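Local coordinates for NAD-dependent aldehyde dehydrogenase (Burkholderia multivorans, PDB 5UJU), which probably oxidises aldehydes to carboxylic acids with NAD as the electron acceptor, at residues 84-89 with 429-434; 439-444 with 459-464. One frame throughout, in Å; residues are numbered along the deposited sequence.

Interaction 1. Residues 84-89 with 429-434. With EDO (1,2-ethanediol), chain E.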
loop_
_atom_site.group_PDB
_atom_site.type_symbol
_atom_site.label_atom_id
_atom_site.label_comp_id
_atom_site.label_asym_id
_atom_site.label_seq_id
_atom_site.Cartn_x
_atom_site.Cartn_y
_atom_site.Cartn_z
ATOM N N TYR A 84 -1.226 -5.308 39.168
ATOM C CA TYR A 84 -1.191 -6.218 40.300
ATOM C C TYR A 84 -0.770 -5.541 41.598
ATOM O O TYR A 84 -0.736 -6.199 42.646
ATOM C CB TYR A 84 -0.287 -7.410 39.977
ATOM C CG TYR A 84 -0.924 -8.320 38.947
ATOM C CD1 TYR A 84 -1.914 -9.222 39.321
ATOM C CD2 TYR A 84 -0.582 -8.245 37.596
ATOM C CE1 TYR A 84 -2.520 -10.051 38.394
ATOM C CE2 TYR A 84 -1.191 -9.088 36.646
ATOM C CZ TYR A 84 -2.167 -9.979 37.064
ATOM O OH TYR A 84 -2.795 -10.821 36.167
ATOM N N GLY A 85 -0.493 -4.241 41.569
ATOM C CA GLY A 85 -0.207 -3.514 42.786
ATOM C C GLY A 85 1.232 -3.578 43.245
ATOM O O GLY A 85 1.543 -3.053 44.319
ATOM N N VAL A 86 2.116 -4.202 42.470
ATOM C CA VAL A 86 3.540 -4.252 42.786
ATOM C C VAL A 86 4.169 -2.904 42.453
ATOM O O VAL A 86 3.877 -2.309 41.406
ATOM C CB VAL A 86 4.209 -5.397 42.004
ATOM C CG1 VAL A 86 5.732 -5.324 42.118
ATOM C CG2 VAL A 86 3.702 -6.735 42.499
ATOM N N ALA A 87 5.016 -2.401 43.354
ATOM C CA ALA A 87 5.752 -1.173 43.087
ATOM C C ALA A 87 6.758 -1.403 41.963
ATOM O O ALA A 87 7.564 -2.332 42.021
ATOM C CB ALA A 87 6.459 -0.699 44.357
ATOM N N LEU A 88 6.705 -0.563 40.930
ATOM C CA LEU A 88 7.635 -0.667 39.810
ATOM C C LEU A 88 8.750 0.364 39.922
ATOM O O LEU A 88 9.930 0.001 39.940
ATOM C CB LEU A 88 6.889 -0.501 38.484
ATOM C CG LEU A 88 5.806 -1.561 38.213
ATOM C CD1 LEU A 88 5.191 -1.331 36.833
ATOM C CD2 LEU A 88 6.360 -2.984 38.330
ATOM N N ASP A 89 8.389 1.646 39.988
ATOM C CA ASP A 89 9.350 2.742 40.066
ATOM C C ASP A 89 10.440 2.605 39.001
ATOM O O ASP A 89 11.636 2.678 39.289
ATOM C CB ASP A 89 9.970 2.830 41.458
ATOM C CG ASP A 89 8.938 3.074 42.528
ATOM O OD1 ASP A 89 8.104 3.979 42.341
ATOM O OD2 ASP A 89 8.974 2.368 43.554
ATOM N N PRO A 429 -5.431 -13.744 45.567
ATOM C CA PRO A 429 -4.821 -14.475 46.691
ATOM C C PRO A 429 -3.335 -14.193 46.875
ATOM O O PRO A 429 -2.824 -14.373 47.988
ATOM C CB PRO A 429 -5.062 -15.945 46.330
ATOM C CG PRO A 429 -6.101 -15.923 45.249
ATOM C CD PRO A 429 -5.909 -14.646 44.511
ATOM N N ALA A 430 -2.629 -13.763 45.828
ATOM C CA ALA A 430 -1.184 -13.558 45.897
ATOM C C ALA A 430 -0.750 -12.103 45.806
ATOM O O ALA A 430 0.387 -11.794 46.181
ATOM C CB ALA A 430 -0.485 -14.332 44.771
ATOM N N PHE A 431 -1.621 -11.204 45.350
ATOM C CA PHE A 431 -1.285 -9.793 45.153
ATOM C C PHE A 431 -2.335 -8.953 45.862
ATOM O O PHE A 431 -3.376 -8.625 45.279
ATOM C CB PHE A 431 -1.210 -9.431 43.670
ATOM C CG PHE A 431 -0.080 -10.086 42.937
ATOM C CD1 PHE A 431 1.219 -9.605 43.071
ATOM C CD2 PHE A 431 -0.305 -11.167 42.104
ATOM C CE1 PHE A 431 2.278 -10.200 42.391
ATOM C CE2 PHE A 431 0.754 -11.769 41.423
ATOM C CZ PHE A 431 2.046 -11.279 41.568
ATOM N N PRO A 432 -2.077 -8.566 47.115
ATOM C CA PRO A 432 -3.113 -7.893 47.918
ATOM C C PRO A 432 -3.688 -6.642 47.281
ATOM O O PRO A 432 -4.845 -6.295 47.548
ATOM C CB PRO A 432 -2.372 -7.548 49.220
ATOM C CG PRO A 432 -1.218 -8.497 49.278
ATOM C CD PRO A 432 -0.813 -8.743 47.860
ATOM N N ASP A 433 -2.919 -5.939 46.456
ATOM C CA ASP A 433 -3.374 -4.679 45.887
ATOM C C ASP A 433 -3.728 -4.787 44.409
ATOM O O ASP A 433 -3.894 -3.758 43.750
ATOM C CB ASP A 433 -2.312 -3.600 46.104
ATOM C CG ASP A 433 -2.117 -3.273 47.573
ATOM O OD1 ASP A 433 -3.115 -3.304 48.327
ATOM O OD2 ASP A 433 -0.964 -3.003 47.975
ATOM N N ALA A 434 -3.870 -5.998 43.876
ATOM C CA ALA A 434 -4.229 -6.145 42.475
ATOM C C ALA A 434 -5.646 -5.626 42.225
ATOM O O ALA A 434 -6.506 -5.653 43.111
ATOM C CB ALA A 434 -4.136 -7.605 42.049
HETATM C C1 EDO E . 11.857 -1.374 43.692
HETATM O O1 EDO E . 10.751 -2.181 44.120
HETATM C C2 EDO E . 11.643 0.029 44.241
HETATM O O2 EDO E . 10.237 0.306 44.217
HETATM O O HOH W 1 -0.249 -6.531 45.381
#
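Y84 and F431 meet through matching first torsions: in each, CG stands anti to its own carbonyl carbon and beside the backbone N (chi1 near -70° in both). The rings come together obliquely, their planes 49° apart, with Y84 CD1 3.8 Å from F431 CD2. The better-defined element is a CH-pi contact: Y84 CB lies 4.2 Å from the centroid of the F431 ring, over one face and displaced toward its rim. Two smaller groups extend the apolar patch, V86 CG2 reaching F431 CE1 at 3.7 Å and the methyl CB of A434 lying 3.9 Å from Y84 CD1. M142 of helix 134-145 touches both aromatic side chains, and H428 meets the F431 ring edge-to-face.

No direct hydrogen bond joins the loops. Y84 O is 3.4 Å from A434 N, but the angle is poor, and that N-H is instead given to F431 O, closing the type I turn from F431 to A434. A water does the bridging: it donates to Y84 O at 2.8 Å and accepts from D433 N at 2.9 Å. Beside it the backbones are close, G85 CA lying 3.8 Å from D433 O. G85 has a positive phi of 85°, and a CB there would clash with D433 CB, so both the backbone angles and the neighbour account for glycine.

The contact thus joins two surface loops far apart in sequence, the later one leading into strand 440-445. Its chemistry implies cohesion from aromatic and aliphatic surfaces, with polar coupling carried by a single water.

Interaction 2. Residues 439-444 with 459-464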
loop_
_atom_site.group_PDB
_atom_site.type_symbol
_atom_site.label_atom_id
_atom_site.label_comp_id
_atom_site.label_asym_id
_atom_site.label_seq_id
_atom_site.Cartn_x
_atom_site.Cartn_y
_atom_site.Cartn_z
ATOM N N PRO A 439 -16.603 -10.215 34.947
ATOM C CA PRO A 439 -17.350 -9.621 33.832
ATOM C C PRO A 439 -18.756 -9.172 34.210
ATOM O O PRO A 439 -19.441 -9.767 35.053
ATOM C CB PRO A 439 -17.402 -10.751 32.796
ATOM C CG PRO A 439 -16.233 -11.633 33.132
ATOM C CD PRO A 439 -16.145 -11.583 34.623
ATOM N N LEU A 440 -19.178 -8.095 33.554
ATOM C CA LEU A 440 -20.542 -7.593 33.611
ATOM C C LEU A 440 -21.281 -8.050 32.360
ATOM O O LEU A 440 -20.820 -7.804 31.239
ATOM C CB LEU A 440 -20.553 -6.066 33.699
ATOM C CG LEU A 440 -21.925 -5.384 33.598
ATOM C CD1 LEU A 440 -22.788 -5.682 34.831
ATOM C CD2 LEU A 440 -21.728 -3.907 33.427
ATOM N N VAL A 441 -22.421 -8.716 32.547
ATOM C CA VAL A 441 -23.226 -9.202 31.435
ATOM C C VAL A 441 -24.610 -8.589 31.544
ATOM O O VAL A 441 -25.267 -8.707 32.587
ATOM C CB VAL A 441 -23.314 -10.737 31.392
ATOM C CG1 VAL A 441 -24.118 -11.158 30.165
ATOM C CG2 VAL A 441 -21.909 -11.365 31.328
ATOM N N LEU A 442 -25.043 -7.934 30.476
ATOM C CA LEU A 442 -26.292 -7.195 30.464
ATOM C C LEU A 442 -27.230 -7.751 29.405
ATOM O O LEU A 442 -26.810 -8.368 28.424
ATOM C CB LEU A 442 -26.049 -5.706 30.197
ATOM C CG LEU A 442 -25.085 -5.048 31.185
ATOM C CD1 LEU A 442 -24.296 -3.943 30.518
ATOM C CD2 LEU A 442 -25.841 -4.511 32.372
ATOM N N GLN A 443 -28.519 -7.524 29.614
ATOM C CA GLN A 443 -29.520 -7.863 28.620
ATOM C C GLN A 443 -29.995 -6.579 27.954
ATOM O O GLN A 443 -30.330 -5.608 28.644
ATOM C CB GLN A 443 -30.708 -8.598 29.251
ATOM C CG GLN A 443 -31.813 -8.915 28.254
ATOM C CD GLN A 443 -32.975 -9.703 28.865
ATOM O OE1 GLN A 443 -32.811 -10.450 29.829
ATOM N NE2 GLN A 443 -34.151 -9.528 28.297
ATOM N N LEU A 444 -30.023 -6.579 26.620
ATOM C CA LEU A 444 -30.592 -5.485 25.845
ATOM C C LEU A 444 -31.570 -6.032 24.810
ATOM O O LEU A 444 -31.691 -7.244 24.598
ATOM C CB LEU A 444 -29.506 -4.666 25.143
ATOM C CG LEU A 444 -28.654 -3.833 26.092
ATOM C CD1 LEU A 444 -27.559 -3.120 25.297
ATOM C CD2 LEU A 444 -29.539 -2.848 26.827
ATOM N N PRO A 459 -14.469 -5.761 30.625
ATOM C CA PRO A 459 -15.254 -7.014 30.662
ATOM C C PRO A 459 -16.753 -6.742 30.677
ATOM O O PRO A 459 -17.450 -6.998 31.655
ATOM C CB PRO A 459 -14.765 -7.665 31.960
ATOM C CG PRO A 459 -14.480 -6.485 32.855
ATOM C CD PRO A 459 -13.953 -5.387 31.952
ATOM N N ILE A 460 -17.261 -6.220 29.565
ATOM C CA ILE A 460 -18.646 -5.762 29.453
ATOM C C ILE A 460 -19.265 -6.409 28.224
ATOM O O ILE A 460 -18.658 -6.395 27.149
ATOM C CB ILE A 460 -18.705 -4.228 29.336
ATOM C CG1 ILE A 460 -18.054 -3.581 30.568
ATOM C CG2 ILE A 460 -20.143 -3.745 29.050
ATOM C CD1 ILE A 460 -17.613 -2.119 30.358
ATOM N N SER A 461 -20.467 -6.973 28.369
ATOM C CA SER A 461 -21.107 -7.561 27.200
ATOM C C SER A 461 -22.627 -7.455 27.286
ATOM O O SER A 461 -23.207 -7.242 28.359
ATOM C CB SER A 461 -20.693 -9.021 27.004
ATOM O OG SER A 461 -21.019 -9.805 28.138
ATOM N N PHE A 462 -23.259 -7.610 26.119
ATOM C CA PHE A 462 -24.701 -7.469 25.954
ATOM C C PHE A 462 -25.244 -8.703 25.244
ATOM O O PHE A 462 -24.786 -9.043 24.146
ATOM C CB PHE A 462 -25.040 -6.207 25.151
ATOM C CG PHE A 462 -24.269 -4.995 25.585
ATOM C CD1 PHE A 462 -24.607 -4.316 26.742
ATOM C CD2 PHE A 462 -23.188 -4.549 24.844
ATOM C CE1 PHE A 462 -23.878 -3.205 27.150
ATOM C CE2 PHE A 462 -22.458 -3.436 25.249
ATOM C CZ PHE A 462 -22.798 -2.772 26.401
ATOM N N VAL A 463 -26.195 -9.379 25.882
ATOM C CA VAL A 463 -27.042 -10.370 25.224
ATOM C C VAL A 463 -28.264 -9.613 24.712
ATOM O O VAL A 463 -29.005 -9.014 25.498
ATOM C CB VAL A 463 -27.433 -11.501 26.190
ATOM C CG1 VAL A 463 -28.248 -12.576 25.465
ATOM C CG2 VAL A 463 -26.171 -12.101 26.825
ATOM N N ILE A 464 -28.438 -9.590 23.391
ATOM C CA ILE A 464 -29.316 -8.639 22.709
ATOM C C ILE A 464 -30.399 -9.423 21.989
ATOM O O ILE A 464 -30.096 -10.269 21.136
ATOM C CB ILE A 464 -28.533 -7.759 21.718
ATOM C CG1 ILE A 464 -27.450 -6.970 22.454
ATOM C CG2 ILE A 464 -29.480 -6.834 20.930
ATOM C CD1 ILE A 464 -26.346 -6.454 21.533
HETATM O O HOH W 2 -18.905 -9.474 29.831
#
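The two parallel strands of a beta-alpha-beta unit, 440-444 and 460-464, lie side by side within a seven-stranded mixed sheet; helix 449-452 lies on the connection between them. Five backbone hydrogen bonds define the register. Strand 440-444 gives its N-H groups at L440, L442 and L444 to P459 O, S461 O and V463 O, while S461 N and V463 N answer to L440 O and L442 O. Among the shortest is L440 N to P459 O, at 2.8 Å. The longest, S461 N to L440 O at 3.0 Å, is also the most bent, at 144°.

On one face of the sheet, F462 is flanked by two leucines that lie alongside it and point the same way. L442 CD1 comes within 3.5 Å of F462 CE1, and L444 CD1 approaches F462 CD1 equally closely; both methyls meet the ring obliquely. W456 adds an edge-to-face partner for F462. The other face carries V441, Q443, S461 and V463, where V441 CG1 is 4.0 Å from V463 CG2. S461 OG stands between its backbone N and carbonyl carbon (chi1 59°), close to V441 CG2 at 3.7 Å. A water lies 2.7 Å from S461 OG, hydrogen-bonded to it, and donates to L440 O.

L440 O therefore takes both S461 N and the water, so one water gives both the buried carbonyl and the serine hydroxyl a polar partner. The chemistry implies a strand pair fixed in register by its backbone, with largely apolar surfaces for the helices on either face: 404-414 meets L440 and I460, 373-388 meets Q443 and V463.

Interaction 1 is a surface contact and interaction 2 a buried one, their centres 28 Å apart and their nearest atoms about 13 Å apart without touching. They share no element, but the chain runs directly between them: the loop holding 429-434 leads into strand 440-445. Burial differs accordingly, 262 Å² between two irregular loops against 559 Å² between paired strands. So does the polar chemistry. The loops exchange no direct hydrogen bond, whereas the strands exchange five; in both, a water spans the segments from a backbone carbonyl, ending on a backbone N-H in interaction 1 and on a serine hydroxyl in interaction 2, where the carbonyl also takes a direct bond. Each also includes a phenylalanine touched by aliphatic groups.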